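Local coordinates for protein uncharacterized conserved (Bdellovibrio bacteriovorus, PDB 7O21) that probably trims peptidoglycan as an LD-carboxypeptidase of the YkuD family, editing the cell wall in a way that generates the curvature of this predatory bacterium, at residues Y42-D47 / G169-L174; A28-I33 / S54-N59. All blocks are in the same frame, centred on the assembly; numbering follows the deposited sequence.

Both contacts are buried and lie side by side, their centres about 9 Å apart, yet they differ in kind. Contact 1 is a backbone pairing inside the L,D-transpeptidase sheet, where strand 42-47 runs parallel to strand 172-174 and is tied to it by main-chain hydrogen bonds. Contact 2 has no hydrogen bond between its segments: 28-33, whose strand belongs to the antiparallel sheet containing 246-257, lays apolar side chains against 54-59. Strands 42-47 and 52-59 are neighbours in one sheet and join the two contacts, Val43 O lying 2.9 Å from Phe56 N. Contact 1 thus builds the catalytic domain's sheet, whereas contact 2 packs a second sheet against it.

Contact 1 (Y42-D47 / G169-L174); sequences YVILVD and GETPIL. With EDO (1,2-ethanediol), chain K.
The mixed sheet of the L,D-transpeptidase (YkuD) domain brings strand 42-47 beside strand 172-174 in parallel, with Ile44 opposite Ile173 and Leu45 opposite Leu174. Three main-chain hydrogen bonds join the segments, with N-H...O angles of 166-171°: Ile44 N to Pro172 O (3.0 Å), Leu174 N to Ile44 O (2.8 Å) and Val46 N to Leu174 O (2.7 Å). A CA-H...O contact from Ile173 CA to Ile44 O supplements the Leu174 N-H bond. On one face, Ile44 CG2 lies 3.9 Å from Ile173 CG1. Ile173 holds CG1 anti to its backbone N (chi1 -178°), and CD1 beyond it meets the CG2 methyls of both Ile44 and Val46. The other face carries Val43, Leu45, Pro172 and Leu174. Val43 CG2 meets Pro172 CG at 3.8 Å, the two side chains crossing at about a right angle, while its CG1 touches Leu174 CD1. Leu45 CD1 reaches Leu174 CB at 3.9 Å. At the N-terminal end of the pairing, Tyr42 O has Thr171 CG2 and Pro172 CD at 3.5 Å; Thr171 OG1 and Tyr42 O both hydrogen-bond to Ser40 OG. Beyond the pairing, Glu170 OE2 accepts a hydrogen bond from ethanediol O2, a molecule probably from the crystallisation liquor. Tyr253 and Val255 cover the Val43 face, and Leu95 packs on the isoleucines. Ile173 lies about 9 Å, side chain to side chain, from Cys151, the predicted nucleophile. Straight backbone bonds between apolar layers therefore satisfy the inward-facing N-H and C=O groups of this strand pair and set its register.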
ATOM      1  N   TYR A  42      -9.442  15.149  12.659  1.00 16.51           N
ATOM      2  CA  TYR A  42      -9.721  16.091  11.586  1.00 14.88           C
ATOM      3  C   TYR A  42     -10.017  15.366  10.278  1.00 15.69           C
ATOM      4  O   TYR A  42      -9.441  14.310   9.993  1.00 17.44           O
ATOM      5  CB  TYR A  42      -8.531  17.035  11.359  1.00 16.08           C
ATOM      6  CG  TYR A  42      -8.173  17.836  12.579  1.00 17.43           C
ATOM      7  CD1 TYR A  42      -9.023  18.828  13.058  1.00 17.08           C
ATOM      8  CD2 TYR A  42      -7.020  17.552  13.291  1.00 16.73           C
ATOM      9  CE1 TYR A  42      -8.688  19.558  14.208  1.00 17.67           C
ATOM     10  CE2 TYR A  42      -6.690  18.268  14.428  1.00 20.31           C
ATOM     11  CZ  TYR A  42      -7.526  19.259  14.877  1.00 18.40           C
ATOM     12  OH  TYR A  42      -7.182  19.967  16.013  1.00 22.19           O
ATOM     13  N   VAL A  43     -10.869  15.984   9.455  1.00 15.60           N
ATOM     14  CA  VAL A  43     -11.173  15.515   8.107  1.00 14.66           C
ATOM     15  C   VAL A  43     -11.050  16.710   7.175  1.00 17.40           C
ATOM     16  O   VAL A  43     -11.575  17.783   7.484  1.00 16.04           O
ATOM     17  CB  VAL A  43     -12.603  14.952   8.031  1.00 15.72           C
ATOM     18  CG1 VAL A  43     -13.033  14.771   6.579  1.00 16.19           C
ATOM     19  CG2 VAL A  43     -12.698  13.627   8.802  1.00 16.25           C
ATOM     20  N   ILE A  44     -10.384  16.533   6.043  1.00 14.50           N
ATOM     21  CA  ILE A  44     -10.293  17.573   5.021  1.00 16.74           C
ATOM     22  C   ILE A  44     -11.346  17.301   3.956  1.00 14.14           C
ATOM     23  O   ILE A  44     -11.469  16.165   3.474  1.00 16.78           O
ATOM     24  CB  ILE A  44      -8.885  17.627   4.410  1.00 15.25           C
ATOM     25  CG1 ILE A  44      -7.866  18.069   5.477  1.00 17.75           C
ATOM     26  CG2 ILE A  44      -8.882  18.561   3.199  1.00 15.29           C
ATOM     27  CD1 ILE A  44      -6.432  17.978   5.003  1.00 19.28           C
ATOM     28  N   LEU A  45     -12.118  18.333   3.589  1.00 15.30           N
ATOM     29  CA  LEU A  45     -13.189  18.208   2.605  1.00 16.28           C
ATOM     30  C   LEU A  45     -12.900  19.169   1.462  1.00 15.66           C
ATOM     31  O   LEU A  45     -12.744  20.376   1.689  1.00 17.37           O
ATOM     32  CB  LEU A  45     -14.546  18.549   3.227  1.00 15.72           C
ATOM     33  CG  LEU A  45     -15.703  18.659   2.237  1.00 21.17           C
ATOM     34  CD1 LEU A  45     -16.003  17.310   1.628  1.00 20.56           C
ATOM     35  CD2 LEU A  45     -16.933  19.234   2.940  1.00 25.92           C
ATOM     36  N   VAL A  46     -12.810  18.640   0.243  1.00 14.55           N
ATOM     37  CA  VAL A  46     -12.535  19.445  -0.949  1.00 15.21           C
ATOM     38  C   VAL A  46     -13.803  19.515  -1.790  1.00 17.73           C
ATOM     39  O   VAL A  46     -14.348  18.484  -2.199  1.00 15.95           O
ATOM     40  CB  VAL A  46     -11.370  18.876  -1.770  1.00 15.58           C
ATOM     41  CG1 VAL A  46     -11.100  19.760  -3.001  1.00 16.37           C
ATOM     42  CG2 VAL A  46     -10.125  18.719  -0.916  1.00 16.69           C
ATOM     43  N   ASP A  47     -14.261  20.731  -2.065  1.00 16.34           N
ATOM     44  CA  ASP A  47     -15.481  21.000  -2.826  1.00 19.53           C
ATOM     45  C   ASP A  47     -15.016  21.582  -4.160  1.00 19.57           C
ATOM     46  O   ASP A  47     -14.668  22.764  -4.240  1.00 18.15           O
ATOM     47  CB  ASP A  47     -16.323  21.990  -2.021  1.00 18.12           C
ATOM     48  CG  ASP A  47     -17.591  22.417  -2.720  1.00 21.39           C
ATOM     49  OD1 ASP A  47     -17.722  22.245  -3.949  1.00 21.02           O
ATOM     50  OD2 ASP A  47     -18.471  22.944  -2.008  1.00 25.82           O
ATOM     51  N   GLY A 169      -1.138   8.798   7.414  1.00 17.54           N
ATOM     52  CA  GLY A 169      -1.757   7.502   7.494  1.00 19.71           C
ATOM     53  C   GLY A 169      -3.167   7.497   8.035  1.00 18.89           C
ATOM     54  O   GLY A 169      -3.825   6.446   7.989  1.00 20.71           O
ATOM     55  N   GLU A 170      -3.663   8.627   8.526  1.00 16.79           N
ATOM     56  CA  GLU A 170      -4.945   8.631   9.229  1.00 16.99           C
ATOM     57  C   GLU A 170      -5.928   9.692   8.748  1.00 16.71           C
ATOM     58  O   GLU A 170      -7.126   9.420   8.679  1.00 21.51           O
ATOM     59  CB  GLU A 170      -4.725   8.785  10.740  1.00 16.79           C
ATOM     60  CG  GLU A 170      -3.809   7.727  11.353  1.00 17.77           C
ATOM     61  CD  GLU A 170      -4.361   6.326  11.262  1.00 26.56           C
ATOM     62  OE1 GLU A 170      -5.590   6.162  11.113  1.00 21.07           O
ATOM     63  OE2 GLU A 170      -3.547   5.378  11.361  1.00 31.37           O
ATOM     64  N   THR A 171      -5.468  10.890   8.430  1.00 14.13           N
ATOM     65  CA  THR A 171      -6.428  11.967   8.136  1.00 13.83           C
ATOM     66  C   THR A 171      -7.129  11.743   6.796  1.00 14.45           C
ATOM     67  O   THR A 171      -6.458  11.689   5.754  1.00 14.53           O
ATOM     68  CB  THR A 171      -5.734  13.330   8.159  1.00 14.59           C
ATOM     69  OG1 THR A 171      -5.259  13.579   9.487  1.00 16.21           O
ATOM     70  CG2 THR A 171      -6.714  14.451   7.759  1.00 15.16           C
ATOM     71  N   PRO A 172      -8.458  11.675   6.762  1.00 13.13           N
ATOM     72  CA  PRO A 172      -9.162  11.582   5.475  1.00 15.51           C
ATOM     73  C   PRO A 172      -9.070  12.872   4.685  1.00 16.64           C
ATOM     74  O   PRO A 172      -9.057  13.973   5.242  1.00 16.83           O
ATOM     75  CB  PRO A 172     -10.624  11.343   5.879  1.00 17.94           C
ATOM     76  CG  PRO A 172     -10.575  10.838   7.286  1.00 16.78           C
ATOM     77  CD  PRO A 172      -9.366  11.502   7.910  1.00 13.79           C
ATOM     78  N   ILE A 173      -9.039  12.724   3.365  1.00 14.37           N
ATOM     79  CA  ILE A 173      -9.321  13.820   2.449  1.00 13.88           C
ATOM     80  C   ILE A 173     -10.450  13.364   1.538  1.00 14.61           C
ATOM     81  O   ILE A 173     -10.351  12.321   0.876  1.00 15.27           O
ATOM     82  CB  ILE A 173      -8.073  14.294   1.681  1.00 13.53           C
ATOM     83  CG1 ILE A 173      -8.428  15.471   0.789  1.00 15.16           C
ATOM     84  CG2 ILE A 173      -7.403  13.138   0.891  1.00 17.64           C
ATOM     85  CD1 ILE A 173      -7.211  16.239   0.283  1.00 17.98           C
ATOM     86  N   LEU A 174     -11.555  14.099   1.567  1.00 13.54           N
ATOM     87  CA  LEU A 174     -12.743  13.794   0.781  1.00 13.99           C
ATOM     88  C   LEU A 174     -12.740  14.749  -0.399  1.00 17.29           C
ATOM     89  O   LEU A 174     -12.767  15.968  -0.207  1.00 16.71           O
ATOM     90  CB  LEU A 174     -13.999  14.011   1.615  1.00 14.40           C
ATOM     91  CG  LEU A 174     -14.101  13.219   2.922  1.00 20.36           C
ATOM     92  CD1 LEU A 174     -15.448  13.475   3.617  1.00 18.89           C
ATOM     93  CD2 LEU A 174     -13.865  11.737   2.695  1.00 25.69           C
TER
HETATM   94  C1  EDO K 409      -3.495   1.456  14.316  0.68 35.07           C
HETATM   95  O1  EDO K 409      -2.709   2.185  15.264  0.68 42.11           O
HETATM   96  C2  EDO K 409      -4.242   2.454  13.441  0.68 34.40           C
HETATM   97  O2  EDO K 409      -3.293   3.255  12.725  0.68 39.81           O

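Contact 2 (A28-I33 / S54-N59); sequences ASLLQI and SVFERN
Ile33 packs on Arg58 and Leu30 on Phe56, with no hydrogen bond between the segments; Ile33 CD1 also comes within 4.4 Å of Phe56 CB, so the two touches meet at Phe56. Ile33 does most of the work. Its CG1 is anti to the carbonyl carbon (chi1 -65°), and the CD1 methyl beyond it rests on the peptide between Glu57 and Arg58, 3.6 Å from Arg58 N and 3.7 Å from Glu57 C. Its other branch, CG2, meets Arg58 CB at 3.7 Å. The aliphatic part of Arg58 crosses Ile33 obliquely and continues past the Ile33 carbonyl, with CD 3.8 Å from Ile33 O. Further out the arginine chain bends at chi3 (59°), and NH1 hydrogen-bonds to Ser34 O, the residue just after Ile33; the side chain thus packs with its stem and binds with its tip on the same piece of chain. Leu30 places its CD2 methyl 3.9 Å from Phe56 CB and 4.0 Å from CG, at the root of the ring, the two side chains passing one another, pointing opposite ways.

A second shell sets the backbone that carries these groups: Leu31 and Gln32 both face Ile254 in a classic beta bulge. Ile33 O accepts a hydrogen bond from Gln251 NE2, and Leu30 O one from His187 NE2. Segment 28-33 accordingly sits between two layers: helix 184-206 lies against Leu31, and strands 42-47 and 52-59 of the catalytic sheet receive Leu30 and Ile33, with strand 246-257 alongside.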
ATOM      1  N   ALA A  28     -23.507  16.855   3.691  1.00 17.69           N
ATOM      2  CA  ALA A  28     -24.325  15.652   3.828  1.00 19.61           C
ATOM      3  C   ALA A  28     -23.486  14.381   3.812  1.00 19.62           C
ATOM      4  O   ALA A  28     -23.903  13.362   4.374  1.00 20.83           O
ATOM      5  CB  ALA A  28     -25.377  15.596   2.718  1.00 21.74           C
ATOM      6  N   SER A  29     -22.330  14.406   3.158  1.00 19.26           N
ATOM      7  CA  SER A  29     -21.564  13.185   2.949  1.00 18.77           C
ATOM      8  C   SER A  29     -20.639  12.831   4.105  1.00 17.24           C
ATOM      9  O   SER A  29     -20.213  11.670   4.196  1.00 19.98           O
ATOM     10  CB  SER A  29     -20.778  13.237   1.638  1.00 26.79           C
ATOM     11  OG  SER A  29     -21.661  13.377   0.521  1.00 30.10           O
ATOM     12  N   LEU A  30     -20.295  13.783   4.970  1.00 16.42           N
ATOM     13  CA  LEU A  30     -19.433  13.503   6.114  1.00 17.15           C
ATOM     14  C   LEU A  30     -20.345  13.414   7.325  1.00 16.07           C
ATOM     15  O   LEU A  30     -20.756  14.435   7.886  1.00 18.77           O
ATOM     16  CB  LEU A  30     -18.383  14.594   6.285  1.00 15.58           C
ATOM     17  CG  LEU A  30     -17.535  14.483   7.552  1.00 17.40           C
ATOM     18  CD1 LEU A  30     -16.773  13.156   7.611  1.00 16.32           C
ATOM     19  CD2 LEU A  30     -16.551  15.654   7.637  1.00 18.32           C
ATOM     20  N   LEU A  31     -20.682  12.183   7.717  1.00 15.38           N
ATOM     21  CA  LEU A  31     -21.698  11.993   8.745  1.00 17.89           C
ATOM     22  C   LEU A  31     -21.147  11.891  10.162  1.00 19.10           C
ATOM     23  O   LEU A  31     -21.832  12.294  11.104  1.00 19.07           O
ATOM     24  CB  LEU A  31     -22.577  10.780   8.417  1.00 17.99           C
ATOM     25  CG  LEU A  31     -23.456  11.013   7.180  1.00 18.61           C
ATOM     26  CD1 LEU A  31     -24.169   9.732   6.792  1.00 27.68           C
ATOM     27  CD2 LEU A  31     -24.457  12.133   7.429  1.00 20.76           C
ATOM     28  N   GLN A  32     -19.943  11.351  10.352  1.00 15.75           N
ATOM     29  CA  GLN A  32     -19.405  11.188  11.699  1.00 16.63           C
ATOM     30  C   GLN A  32     -17.900  10.995  11.590  1.00 16.19           C
ATOM     31  O   GLN A  32     -17.411  10.428  10.610  1.00 15.63           O
ATOM     32  CB  GLN A  32     -20.024   9.955  12.378  1.00 15.77           C
ATOM     33  CG  GLN A  32     -19.856   9.912  13.896  1.00 15.51           C
ATOM     34  CD  GLN A  32     -20.803   8.921  14.537  1.00 20.86           C
ATOM     35  OE1 GLN A  32     -21.796   9.305  15.158  1.00 24.66           O
ATOM     36  NE2 GLN A  32     -20.522   7.641  14.360  1.00 17.61           N
ATOM     37  N   ILE A  33     -17.170  11.482  12.602  1.00 13.97           N
ATOM     38  CA  ILE A  33     -15.730  11.279  12.725  1.00 14.75           C
ATOM     39  C   ILE A  33     -15.491  10.318  13.884  1.00 15.05           C
ATOM     40  O   ILE A  33     -16.207  10.360  14.895  1.00 16.89           O
ATOM     41  CB  ILE A  33     -15.012  12.635  12.915  1.00 15.28           C
ATOM     42  CG1 ILE A  33     -15.191  13.474  11.648  1.00 14.86           C
ATOM     43  CG2 ILE A  33     -13.525  12.454  13.215  1.00 16.39           C
ATOM     44  CD1 ILE A  33     -14.733  14.917  11.778  1.00 16.67           C
ATOM     45  N   SER A  54     -12.055  22.648   3.232  1.00 16.62           N
ATOM     46  CA  SER A  54     -12.445  22.897   4.609  1.00 14.15           C
ATOM     47  C   SER A  54     -11.852  21.833   5.520  1.00 18.78           C
ATOM     48  O   SER A  54     -11.573  20.711   5.096  1.00 18.71           O
ATOM     49  CB  SER A  54     -13.962  22.855   4.782  1.00 18.97           C
ATOM     50  OG  SER A  54     -14.629  23.674   3.839  1.00 26.67           O
ATOM     51  N   VAL A  55     -11.626  22.213   6.772  1.00 16.06           N
ATOM     52  CA  VAL A  55     -11.203  21.283   7.809  1.00 15.26           C
ATOM     53  C   VAL A  55     -12.349  21.115   8.793  1.00 17.96           C
ATOM     54  O   VAL A  55     -12.878  22.103   9.308  1.00 17.98           O
ATOM     55  CB  VAL A  55      -9.932  21.764   8.528  1.00 19.03           C
ATOM     56  CG1 VAL A  55      -9.480  20.717   9.535  1.00 21.76           C
ATOM     57  CG2 VAL A  55      -8.834  22.042   7.522  1.00 17.76           C
ATOM     58  N   PHE A  56     -12.750  19.874   9.037  1.00 16.32           N
ATOM     59  CA  PHE A  56     -13.745  19.562  10.048  1.00 16.17           C
ATOM     60  C   PHE A  56     -13.087  18.809  11.192  1.00 18.10           C
ATOM     61  O   PHE A  56     -12.117  18.068  10.998  1.00 17.68           O
ATOM     62  CB  PHE A  56     -14.875  18.705   9.453  1.00 16.51           C
ATOM     63  CG  PHE A  56     -15.816  19.489   8.591  1.00 16.36           C
ATOM     64  CD1 PHE A  56     -15.488  19.769   7.271  1.00 18.29           C
ATOM     65  CD2 PHE A  56     -17.005  19.981   9.107  1.00 19.06           C
ATOM     66  CE1 PHE A  56     -16.343  20.503   6.472  1.00 20.83           C
ATOM     67  CE2 PHE A  56     -17.865  20.736   8.305  1.00 20.22           C
ATOM     68  CZ  PHE A  56     -17.529  20.985   6.991  1.00 20.44           C
ATOM     69  N   GLU A  57     -13.608  19.025  12.397  1.00 18.11           N
ATOM     70  CA  GLU A  57     -13.125  18.363  13.598  1.00 17.05           C
ATOM     71  C   GLU A  57     -14.275  17.642  14.286  1.00 15.77           C
ATOM     72  O   GLU A  57     -15.427  18.094  14.265  1.00 17.31           O
ATOM     73  CB  GLU A  57     -12.440  19.351  14.585  1.00 18.73           C
ATOM     74  CG  GLU A  57     -11.751  18.642  15.753  1.00 22.22           C
ATOM     75  CD  GLU A  57     -11.047  19.575  16.730  1.00 22.29           C
ATOM     76  OE1 GLU A  57     -11.202  20.806  16.595  1.00 26.59           O
ATOM     77  OE2 GLU A  57     -10.337  19.053  17.617  1.00 28.33           O
ATOM     78  N   ARG A  58     -13.940  16.523  14.920  1.00 16.04           N
ATOM     79  CA  ARG A  58     -14.910  15.789  15.716  1.00 18.39           C
ATOM     80  C   ARG A  58     -15.337  16.611  16.925  1.00 17.69           C
ATOM     81  O   ARG A  58     -14.513  17.227  17.607  1.00 18.59           O
ATOM     82  CB  ARG A  58     -14.283  14.492  16.205  1.00 17.73           C
ATOM     83  CG  ARG A  58     -15.276  13.578  16.910  1.00 18.18           C
ATOM     84  CD  ARG A  58     -14.577  12.444  17.644  1.00 15.74           C
ATOM     85  NE  ARG A  58     -13.635  12.946  18.652  1.00 16.73           N
ATOM     86  CZ  ARG A  58     -12.320  12.731  18.650  1.00 19.07           C
ATOM     87  NH1 ARG A  58     -11.746  11.993  17.714  1.00 18.09           N
ATOM     88  NH2 ARG A  58     -11.558  13.263  19.604  1.00 19.12           N
ATOM     89  N   ASN A  59     -16.629  16.619  17.190  1.00 16.57           N
ATOM     90  CA  ASN A  59     -17.195  17.218  18.402  1.00 19.46           C
ATOM     91  C   ASN A  59     -18.183  16.184  18.936  1.00 18.80           C
ATOM     92  O   ASN A  59     -19.384  16.265  18.683  1.00 18.59           O
ATOM     93  CB  ASN A  59     -17.856  18.554  18.070  1.00 20.30           C
ATOM     94  CG  ASN A  59     -18.590  19.153  19.242  1.00 30.73           C
ATOM     95  OD1 ASN A  59     -18.267  18.895  20.394  1.00 30.61           O
ATOM     96  ND2 ASN A  59     -19.595  19.968  18.946  1.00 36.09           N
TER